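Local coordinates for SUBA (Escherichia coli, PDB 2IY9), which cleaves the host endoplasmic reticulum chaperone BiP between its ATPase and protein-binding domains, as the subtilase-family serine protease subunit of the AB5 subtilase cytotoxin, at residues Ser114-Val117 and Ile118-Gly121; Arg189-Ala193 and Gln194-Trp198; Pro204-Ser207 and Val208-Lys211. All coordinates share one frame; numbering follows the deposited sequence.

All three contacts are local, each made within one continuous run of eight to ten residues, and they follow one another along the chain without touching. Contact 1 is the most buried: it forms where strand 111-116 of the parallel sheet runs out into a loop near the inferred charge relay residues, and an arginine of the strand bonds to loop carbonyls. Contacts 2 and 3 lie at the surface, away from the annotated sites, both on the long connection between strands 176-180 and 215-221. Contact 2 is a turn without regular structure, dressed with glutamine, arginine and water, whereas contact 3 caps the start of helix 207-211. Their nearest atoms are about 7 Å apart.

Contact 1: Ser114-Val117 and Ile118-Gly121; sequences SRRV and IPDG
Leaving the strand at Arg116, the backbone turns at Val117 and passes through a cis peptide bond between Ile118 and Pro119, and with this path the carbonyls of Ile118 and Pro119 face the Arg116 side chain. That side chain starts with CG anti to the backbone N (chi1 -175°), stays extended as far as NE and passes at a slant across the Pro119 ring. Arg116 NE gives a nearly straight hydrogen bond to Ile118 O, at 3.0 Å and 163°. The oxygen sits almost in the guanidinium plane, although the donor stands well above the carbonyl plane. Further out, Arg116 NH2 makes a weak, bent bond to Pro119 O at 3.2 Å and also meets Pro119 CD at 3.4 Å. A water links the same NH2 to Asp120 OD2, while NH1 forms a salt bridge with Asp74, so several partners limit rotation of the guanidinium. Past the turn, Gly121 CA returns to within 3.2 Å of Val117 O in a CA-H...O contact. Val117 and Ile118 meet through their CG2 methyls at 4.3 Å. The Ile118 side chain lies about 5 Å from that of Asp52 and about 6 Å from that of His89, two residues of the inferred charge relay system. Helix 125-134 receives Val117 and Ile118 through Trp126, and Leu86 of helix 84-98 packs against Ile118 and Pro119.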
ATOM      1  N   SER A 114       2.478 -12.282   4.920  1.00 23.67           N
ATOM      2  CA  SER A 114       3.215 -11.409   5.820  1.00 23.69           C
ATOM      3  C   SER A 114       4.718 -11.595   5.653  1.00 24.07           C
ATOM      4  O   SER A 114       5.232 -12.719   5.708  1.00 24.25           O
ATOM      5  CB  SER A 114       2.816 -11.647   7.265  1.00 23.39           C
ATOM      6  OG  SER A 114       3.514 -10.757   8.111  1.00 24.04           O
ATOM      7  N   ARG A 115       5.414 -10.490   5.421  1.00 23.74           N
ATOM      8  CA  ARG A 115       6.858 -10.533   5.298  1.00 23.96           C
ATOM      9  C   ARG A 115       7.417  -9.567   6.323  1.00 23.91           C
ATOM     10  O   ARG A 115       7.417  -8.336   6.123  1.00 23.47           O
ATOM     11  CB  ARG A 115       7.287 -10.215   3.860  1.00 24.21           C
ATOM     12  CG  ARG A 115       6.816 -11.277   2.865  1.00 23.12           C
ATOM     13  CD  ARG A 115       7.121 -10.953   1.414  1.00 24.33           C
ATOM     14  NE  ARG A 115       6.750 -12.093   0.573  1.00 24.49           N
ATOM     15  CZ  ARG A 115       7.573 -13.091   0.259  1.00 25.00           C
ATOM     16  NH1 ARG A 115       8.829 -13.088   0.702  1.00 25.23           N
ATOM     17  NH2 ARG A 115       7.137 -14.094  -0.489  1.00 24.01           N
ATOM     18  N   ARG A 116       7.870 -10.122   7.446  1.00 24.01           N
ATOM     19  CA  ARG A 116       8.302  -9.274   8.552  1.00 24.23           C
ATOM     20  C   ARG A 116       9.718  -8.759   8.313  1.00 23.93           C
ATOM     21  O   ARG A 116      10.642  -9.554   8.161  1.00 23.74           O
ATOM     22  CB  ARG A 116       8.187  -9.982   9.902  1.00 24.76           C
ATOM     23  CG  ARG A 116       8.528  -9.030  11.057  1.00 25.40           C
ATOM     24  CD  ARG A 116       8.555  -9.674  12.444  1.00 25.60           C
ATOM     25  NE  ARG A 116       9.486  -8.907  13.279  1.00 27.51           N
ATOM     26  CZ  ARG A 116      10.118  -9.354  14.364  1.00 29.31           C
ATOM     27  NH1 ARG A 116       9.921 -10.584  14.835  1.00 29.01           N
ATOM     28  NH2 ARG A 116      10.955  -8.545  14.992  1.00 29.64           N
ATOM     29  N   VAL A 117       9.880  -7.434   8.293  1.00 23.76           N
ATOM     30  CA  VAL A 117      11.187  -6.815   7.998  1.00 24.52           C
ATOM     31  C   VAL A 117      11.722  -5.894   9.108  1.00 25.55           C
ATOM     32  O   VAL A 117      12.885  -5.458   9.057  1.00 25.07           O
ATOM     33  CB  VAL A 117      11.167  -6.045   6.648  1.00 24.00           C
ATOM     34  CG1 VAL A 117      10.928  -7.000   5.497  1.00 23.76           C
ATOM     35  CG2 VAL A 117      10.118  -4.937   6.663  1.00 24.46           C
ATOM     36  N   ILE A 118      10.853  -5.598  10.080  1.00 26.49           N
ATOM     37  CA  ILE A 118      11.141  -4.741  11.234  1.00 27.42           C
ATOM     38  C   ILE A 118      10.378  -5.289  12.457  1.00 28.26           C
ATOM     39  O   ILE A 118       9.434  -6.056  12.297  1.00 28.27           O
ATOM     40  CB  ILE A 118      10.767  -3.242  10.980  1.00 27.23           C
ATOM     41  CG1 ILE A 118       9.271  -3.076  10.648  1.00 27.38           C
ATOM     42  CG2 ILE A 118      11.675  -2.621   9.897  1.00 27.27           C
ATOM     43  CD1 ILE A 118       8.814  -1.625  10.411  1.00 27.93           C
ATOM     44  N   PRO A 119      10.826  -4.964  13.684  1.00 28.99           N
ATOM     45  CA  PRO A 119      12.078  -4.290  13.997  1.00 29.71           C
ATOM     46  C   PRO A 119      13.231  -5.286  13.878  1.00 30.57           C
ATOM     47  O   PRO A 119      13.001  -6.487  13.654  1.00 30.83           O
ATOM     48  CB  PRO A 119      11.892  -3.856  15.458  1.00 29.59           C
ATOM     49  CG  PRO A 119      10.972  -4.857  16.033  1.00 29.48           C
ATOM     50  CD  PRO A 119      10.055  -5.295  14.901  1.00 29.33           C
ATOM     51  N   ASP A 120      14.455  -4.787  14.018  1.00 30.90           N
ATOM     52  CA  ASP A 120      15.652  -5.627  13.996  1.00 31.56           C
ATOM     53  C   ASP A 120      15.753  -6.466  12.722  1.00 31.68           C
ATOM     54  O   ASP A 120      16.061  -7.655  12.762  1.00 31.48           O
ATOM     55  CB  ASP A 120      15.717  -6.505  15.255  1.00 31.87           C
ATOM     56  CG  ASP A 120      15.473  -5.711  16.525  1.00 32.70           C
ATOM     57  OD1 ASP A 120      16.077  -4.635  16.669  1.00 36.05           O
ATOM     58  OD2 ASP A 120      14.657  -6.140  17.364  1.00 35.26           O
ATOM     59  N   GLY A 121      15.484  -5.838  11.581  1.00 31.99           N
ATOM     60  CA  GLY A 121      15.637  -6.523  10.313  1.00 32.16           C
ATOM     61  C   GLY A 121      17.082  -6.912  10.066  1.00 32.75           C
ATOM     62  O   GLY A 121      18.007  -6.352  10.673  1.00 32.60           O
TER
HETATM   63  O   HOH W   1      13.015  -8.532  17.054  1.00 29.53           O

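Contact 2: Arg189-Ala193 and Gln194-Trp198; sequences RKLSA and QQRIW
Gln195 reaches back along the turn to Leu191 and Ser192. Its CG lies beside the backbone N (chi1 -61°) and the chain is extended beyond it, which carries the amide back to the Ser192 N-H. There Gln195 OE1 accepts a weak but straight bond from Ser192 N, 3.3 Å long with an angle of 165°, and meets the methyl Leu191 CD2 at 3.4 Å. Ser192 OG also lies near this amide oxygen. In the other direction Gln195 N bonds to Ser192 O at 3.1 Å, the donor standing above the carbonyl plane. This main-chain bond closes a beta-turn, Ser192-Gln195, whose central residues Ala193 and Gln194 have type I backbone angles, on the long subtilase connection between strands 176-180 and 215-221. The weak side-chain bond from Ser192 N spans the same turn and adds to its closure, and a weak bond from Arg196 N brings a second donor to Ser192 O. In Arg196, CG stands opposite the carbonyl carbon (chi1 -75°), and the chain, extended from there to NE, takes the guanidinium back to Leu191 O. On the way it runs antiparallel to the Leu191 side chain, its CG 4.0 Å from Leu191 CB. One face of the guanidinium lies over Leu191 O, which is 3.1 Å from Arg196 NH2 at an angle too poor for a hydrogen bond. Arg196 NE bonds to Ile188 O, and Trp246 makes a cation-pi contact with this arginine. Two waters donate to Ala193 O: one accepts at 2.9 Å from Trp198 NE1 at the indole edge, and the other also donates to Arg196 O.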
ATOM      1  N   ARG A 189      10.126  17.337  -1.974  1.00 27.07           N
ATOM      2  CA  ARG A 189      11.013  18.053  -2.886  1.00 27.96           C
ATOM      3  C   ARG A 189      12.164  18.771  -2.162  1.00 28.87           C
ATOM      4  O   ARG A 189      13.224  18.966  -2.741  1.00 29.46           O
ATOM      5  CB  ARG A 189      10.226  19.034  -3.757  1.00 27.68           C
ATOM      6  CG  ARG A 189       9.214  18.352  -4.687  1.00 27.18           C
ATOM      7  CD  ARG A 189       8.156  19.309  -5.199  1.00 27.30           C
ATOM      8  NE  ARG A 189       7.343  19.858  -4.116  1.00 28.78           N
ATOM      9  CZ  ARG A 189       6.164  20.462  -4.273  1.00 28.07           C
ATOM     10  NH1 ARG A 189       5.630  20.596  -5.480  1.00 28.32           N
ATOM     11  NH2 ARG A 189       5.512  20.920  -3.207  1.00 26.95           N
ATOM     12  N   LYS A 190      11.959  19.129  -0.898  1.00 29.88           N
ATOM     13  CA  LYS A 190      12.945  19.883  -0.111  1.00 30.85           C
ATOM     14  C   LYS A 190      13.742  19.044   0.891  1.00 31.49           C
ATOM     15  O   LYS A 190      14.730  19.517   1.455  1.00 31.11           O
ATOM     16  CB  LYS A 190      12.257  20.998   0.657  1.00 31.17           C
ATOM     17  CG  LYS A 190      11.486  21.990  -0.211  1.00 33.10           C
ATOM     18  CD  LYS A 190      10.827  23.030   0.686  1.00 38.73           C
ATOM     19  CE  LYS A 190       9.834  22.388   1.653  1.00 40.85           C
ATOM     20  NZ  LYS A 190       9.581  23.134   2.931  1.00 42.96           N
ATOM     21  N   LEU A 191      13.291  17.816   1.138  1.00 31.85           N
ATOM     22  CA  LEU A 191      14.010  16.904   2.002  1.00 32.27           C
ATOM     23  C   LEU A 191      15.333  16.532   1.356  1.00 32.74           C
ATOM     24  O   LEU A 191      15.451  16.533   0.128  1.00 33.12           O
ATOM     25  CB  LEU A 191      13.189  15.631   2.221  1.00 32.21           C
ATOM     26  CG  LEU A 191      11.976  15.690   3.152  1.00 32.12           C
ATOM     27  CD1 LEU A 191      11.346  14.309   3.216  1.00 31.75           C
ATOM     28  CD2 LEU A 191      12.374  16.155   4.548  1.00 32.30           C
ATOM     29  N   SER A 192      16.324  16.209   2.181  1.00 33.06           N
ATOM     30  CA  SER A 192      17.570  15.650   1.670  1.00 33.52           C
ATOM     31  C   SER A 192      17.382  14.155   1.405  1.00 33.42           C
ATOM     32  O   SER A 192      16.419  13.550   1.880  1.00 33.34           O
ATOM     33  CB  SER A 192      18.715  15.888   2.657  1.00 33.49           C
ATOM     34  OG  SER A 192      18.556  15.098   3.819  1.00 34.67           O
ATOM     35  N   ALA A 193      18.302  13.559   0.654  1.00 33.51           N
ATOM     36  CA  ALA A 193      18.204  12.145   0.308  1.00 33.51           C
ATOM     37  C   ALA A 193      18.122  11.236   1.539  1.00 33.92           C
ATOM     38  O   ALA A 193      17.448  10.208   1.509  1.00 33.65           O
ATOM     39  CB  ALA A 193      19.371  11.735  -0.585  1.00 33.91           C
ATOM     40  N   GLN A 194      18.795  11.626   2.620  1.00 34.09           N
ATOM     41  CA  GLN A 194      18.814  10.820   3.853  1.00 34.80           C
ATOM     42  C   GLN A 194      17.478  10.762   4.603  1.00 33.91           C
ATOM     43  O   GLN A 194      17.256   9.847   5.402  1.00 33.70           O
ATOM     44  CB  GLN A 194      19.926  11.293   4.802  1.00 35.38           C
ATOM     45  CG  GLN A 194      21.342  11.072   4.271  1.00 38.49           C
ATOM     46  CD  GLN A 194      21.563   9.669   3.726  1.00 43.04           C
ATOM     47  OE1 GLN A 194      21.498   9.442   2.513  1.00 45.02           O
ATOM     48  NE2 GLN A 194      21.821   8.718   4.624  1.00 44.27           N
ATOM     49  N   GLN A 195      16.603  11.733   4.350  1.00 33.28           N
ATOM     50  CA  GLN A 195      15.317  11.822   5.060  1.00 32.72           C
ATOM     51  C   GLN A 195      14.139  11.220   4.273  1.00 31.70           C
ATOM     52  O   GLN A 195      13.066  10.989   4.837  1.00 31.38           O
ATOM     53  CB  GLN A 195      15.009  13.278   5.431  1.00 33.03           C
ATOM     54  CG  GLN A 195      16.038  13.941   6.374  1.00 33.68           C
ATOM     55  CD  GLN A 195      15.876  15.457   6.449  1.00 34.60           C
ATOM     56  OE1 GLN A 195      15.687  16.138   5.429  1.00 35.22           O
ATOM     57  NE2 GLN A 195      15.960  15.998   7.669  1.00 37.52           N
ATOM     58  N   ARG A 196      14.342  10.977   2.982  1.00 30.60           N
ATOM     59  CA  ARG A 196      13.284  10.450   2.114  1.00 29.58           C
ATOM     60  C   ARG A 196      13.090   8.964   2.331  1.00 28.90           C
ATOM     61  O   ARG A 196      14.060   8.230   2.521  1.00 28.65           O
ATOM     62  CB  ARG A 196      13.586  10.728   0.640  1.00 29.48           C
ATOM     63  CG  ARG A 196      13.362  12.177   0.229  1.00 29.11           C
ATOM     64  CD  ARG A 196      13.778  12.389  -1.196  1.00 29.18           C
ATOM     65  NE  ARG A 196      13.676  13.791  -1.589  1.00 29.46           N
ATOM     66  CZ  ARG A 196      14.547  14.413  -2.380  1.00 28.80           C
ATOM     67  NH1 ARG A 196      15.611  13.768  -2.856  1.00 27.99           N
ATOM     68  NH2 ARG A 196      14.359  15.682  -2.682  1.00 27.19           N
ATOM     69  N   ILE A 197      11.836   8.526   2.300  1.00 27.96           N
ATOM     70  CA  ILE A 197      11.509   7.124   2.573  1.00 27.56           C
ATOM     71  C   ILE A 197      11.458   6.303   1.288  1.00 27.00           C
ATOM     72  O   ILE A 197      10.820   6.703   0.307  1.00 26.13           O
ATOM     73  CB  ILE A 197      10.189   6.995   3.374  1.00 27.94           C
ATOM     74  CG1 ILE A 197      10.327   7.734   4.707  1.00 29.42           C
ATOM     75  CG2 ILE A 197       9.846   5.540   3.622  1.00 27.48           C
ATOM     76  CD1 ILE A 197       9.044   8.268   5.251  1.00 32.33           C
ATOM     77  N   TRP A 198      12.156   5.168   1.317  1.00 26.29           N
ATOM     78  CA  TRP A 198      12.225   4.212   0.212  1.00 25.48           C
ATOM     79  C   TRP A 198      11.275   3.038   0.497  1.00 24.86           C
ATOM     80  O   TRP A 198      11.129   2.656   1.649  1.00 25.11           O
ATOM     81  CB  TRP A 198      13.670   3.709   0.050  1.00 25.83           C
ATOM     82  CG  TRP A 198      14.550   4.734  -0.624  1.00 25.49           C
ATOM     83  CD1 TRP A 198      15.166   5.802  -0.030  1.00 25.55           C
ATOM     84  CD2 TRP A 198      14.891   4.794  -2.017  1.00 25.23           C
ATOM     85  NE1 TRP A 198      15.871   6.524  -0.974  1.00 26.41           N
ATOM     86  CE2 TRP A 198      15.715   5.929  -2.198  1.00 25.36           C
ATOM     87  CE3 TRP A 198      14.581   3.998  -3.131  1.00 26.13           C
ATOM     88  CZ2 TRP A 198      16.228   6.289  -3.451  1.00 27.44           C
ATOM     89  CZ3 TRP A 198      15.098   4.349  -4.369  1.00 25.53           C
ATOM     90  CH2 TRP A 198      15.900   5.498  -4.524  1.00 25.35           C
TER
HETATM   91  O   HOH W   2      21.180  13.494   2.341  1.00 57.39           O
HETATM   92  O   HOH W   3      17.287   9.050  -1.018  1.00 28.17           O
HETATM   93  O   HOH W   4      16.822   7.705   2.602  1.00 38.28           O

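Contact 3: Pro204-Ser207 and Val208-Lys211; sequences PVSS and VNKK
Ser206, the residue just before helix 207-211, meets Asn209 through its hydroxyl and Lys210 through its carbonyl. Val208 comes first in the second segment, its CB pointing away from residues 204-207. Asn209 is held more closely: its backbone N donates to Ser206 OG at 3.1 Å and 159°. The hydroxyl is placed for this by a chi1 of 78°, which sets it between the backbone N and the carbonyl carbon of Ser206. This is an N-cap, the serine hydroxyl taking up an amide at the start of helix 207-211 in the connection that leads to strand 215-221 of the subtilase core. Asn209 CB and ND2 both lie close to Ser206 OG as well, though ND2 is not angled to bond to it. ND2 donates to a water that also accepts from Ser206 N, while Asn209 CB packs at 3.7 Å on Pro204 CB. At Lys210 the first helical bond closes, Lys210 N to Ser206 O at 3.0 Å. The lysine chain folds back over the start of the helix, with CG 3.4 Å from Pro204 O. A bend at chi3 (-49°) turns NZ toward a water that donates to Val205 O. Lys211 N repeats the helical bond to Ser207 O, and Lys211 CE comes within 3.5 Å of Ser207 OG.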
ATOM      1  N   PRO A 204      12.842   7.694 -10.879  1.00 26.87           N
ATOM      2  CA  PRO A 204      13.483   7.421 -12.168  1.00 26.67           C
ATOM      3  C   PRO A 204      13.467   8.651 -13.069  1.00 27.21           C
ATOM      4  O   PRO A 204      12.497   9.426 -13.061  1.00 26.58           O
ATOM      5  CB  PRO A 204      12.621   6.304 -12.768  1.00 26.67           C
ATOM      6  CG  PRO A 204      11.333   6.345 -12.027  1.00 26.16           C
ATOM      7  CD  PRO A 204      11.638   6.865 -10.668  1.00 26.42           C
ATOM      8  N   VAL A 205      14.530   8.837 -13.841  1.00 27.03           N
ATOM      9  CA  VAL A 205      14.577   9.998 -14.733  1.00 27.48           C
ATOM     10  C   VAL A 205      14.545   9.661 -16.222  1.00 26.58           C
ATOM     11  O   VAL A 205      14.196  10.513 -17.033  1.00 26.70           O
ATOM     12  CB  VAL A 205      15.766  10.932 -14.421  1.00 28.18           C
ATOM     13  CG1 VAL A 205      15.484  11.718 -13.128  1.00 29.57           C
ATOM     14  CG2 VAL A 205      17.063  10.141 -14.319  1.00 28.63           C
ATOM     15  N   SER A 206      14.913   8.430 -16.586  1.00 25.94           N
ATOM     16  CA  SER A 206      14.806   8.020 -17.982  1.00 24.93           C
ATOM     17  C   SER A 206      13.354   7.769 -18.380  1.00 24.69           C
ATOM     18  O   SER A 206      12.533   7.342 -17.559  1.00 25.04           O
ATOM     19  CB  SER A 206      15.693   6.802 -18.297  1.00 25.06           C
ATOM     20  OG  SER A 206      15.101   5.594 -17.846  1.00 23.25           O
ATOM     21  N   SER A 207      13.040   8.038 -19.644  1.00 24.32           N
ATOM     22  CA  SER A 207      11.706   7.782 -20.182  1.00 24.08           C
ATOM     23  C   SER A 207      11.248   6.333 -19.948  1.00 23.76           C
ATOM     24  O   SER A 207      10.103   6.090 -19.537  1.00 22.83           O
ATOM     25  CB  SER A 207      11.656   8.119 -21.670  1.00 24.46           C
ATOM     26  OG  SER A 207      10.355   7.891 -22.168  1.00 25.93           O
ATOM     27  N   VAL A 208      12.144   5.384 -20.195  1.00 22.89           N
ATOM     28  CA  VAL A 208      11.814   3.963 -20.067  1.00 23.10           C
ATOM     29  C   VAL A 208      11.519   3.586 -18.609  1.00 23.19           C
ATOM     30  O   VAL A 208      10.496   2.944 -18.320  1.00 23.97           O
ATOM     31  CB  VAL A 208      12.919   3.081 -20.695  1.00 23.12           C
ATOM     32  CG1 VAL A 208      12.742   1.614 -20.320  1.00 23.19           C
ATOM     33  CG2 VAL A 208      12.915   3.267 -22.220  1.00 23.44           C
ATOM     34  N   ASN A 209      12.390   4.006 -17.696  1.00 23.05           N
ATOM     35  CA  ASN A 209      12.191   3.699 -16.277  1.00 23.77           C
ATOM     36  C   ASN A 209      10.971   4.381 -15.662  1.00 23.81           C
ATOM     37  O   ASN A 209      10.328   3.802 -14.785  1.00 23.97           O
ATOM     38  CB  ASN A 209      13.450   3.984 -15.468  1.00 23.40           C
ATOM     39  CG  ASN A 209      14.531   2.949 -15.705  1.00 24.99           C
ATOM     40  OD1 ASN A 209      14.234   1.773 -15.942  1.00 27.39           O
ATOM     41  ND2 ASN A 209      15.789   3.374 -15.637  1.00 23.79           N
ATOM     42  N   LYS A 210      10.635   5.585 -16.138  1.00 23.75           N
ATOM     43  CA  LYS A 210       9.406   6.251 -15.683  1.00 24.16           C
ATOM     44  C   LYS A 210       8.184   5.473 -16.148  1.00 24.48           C
ATOM     45  O   LYS A 210       7.277   5.207 -15.355  1.00 24.62           O
ATOM     46  CB  LYS A 210       9.320   7.700 -16.173  1.00 24.36           C
ATOM     47  CG  LYS A 210      10.364   8.640 -15.608  1.00 24.44           C
ATOM     48  CD  LYS A 210      10.202  10.080 -16.124  1.00 25.12           C
ATOM     49  CE  LYS A 210      10.058  10.142 -17.633  1.00 29.51           C
ATOM     50  NZ  LYS A 210      10.005  11.540 -18.163  1.00 32.40           N
ATOM     51  N   LYS A 211       8.184   5.093 -17.424  1.00 25.04           N
ATOM     52  CA  LYS A 211       7.056   4.383 -18.041  1.00 25.83           C
ATOM     53  C   LYS A 211       6.815   2.994 -17.455  1.00 25.64           C
ATOM     54  O   LYS A 211       5.661   2.567 -17.347  1.00 25.75           O
ATOM     55  CB  LYS A 211       7.236   4.276 -19.565  1.00 25.99           C
ATOM     56  CG  LYS A 211       7.076   5.602 -20.325  1.00 27.21           C
ATOM     57  CD  LYS A 211       7.158   5.362 -21.846  1.00 28.07           C
ATOM     58  CE  LYS A 211       7.128   6.665 -22.642  1.00 30.24           C
ATOM     59  NZ  LYS A 211       5.922   7.494 -22.358  1.00 36.13           N
TER
HETATM   60  O   HOH W   5      12.476  12.553 -16.563  1.00 39.96           O
HETATM   61  O   HOH W   6      16.111   6.329 -14.741  1.00 27.29           O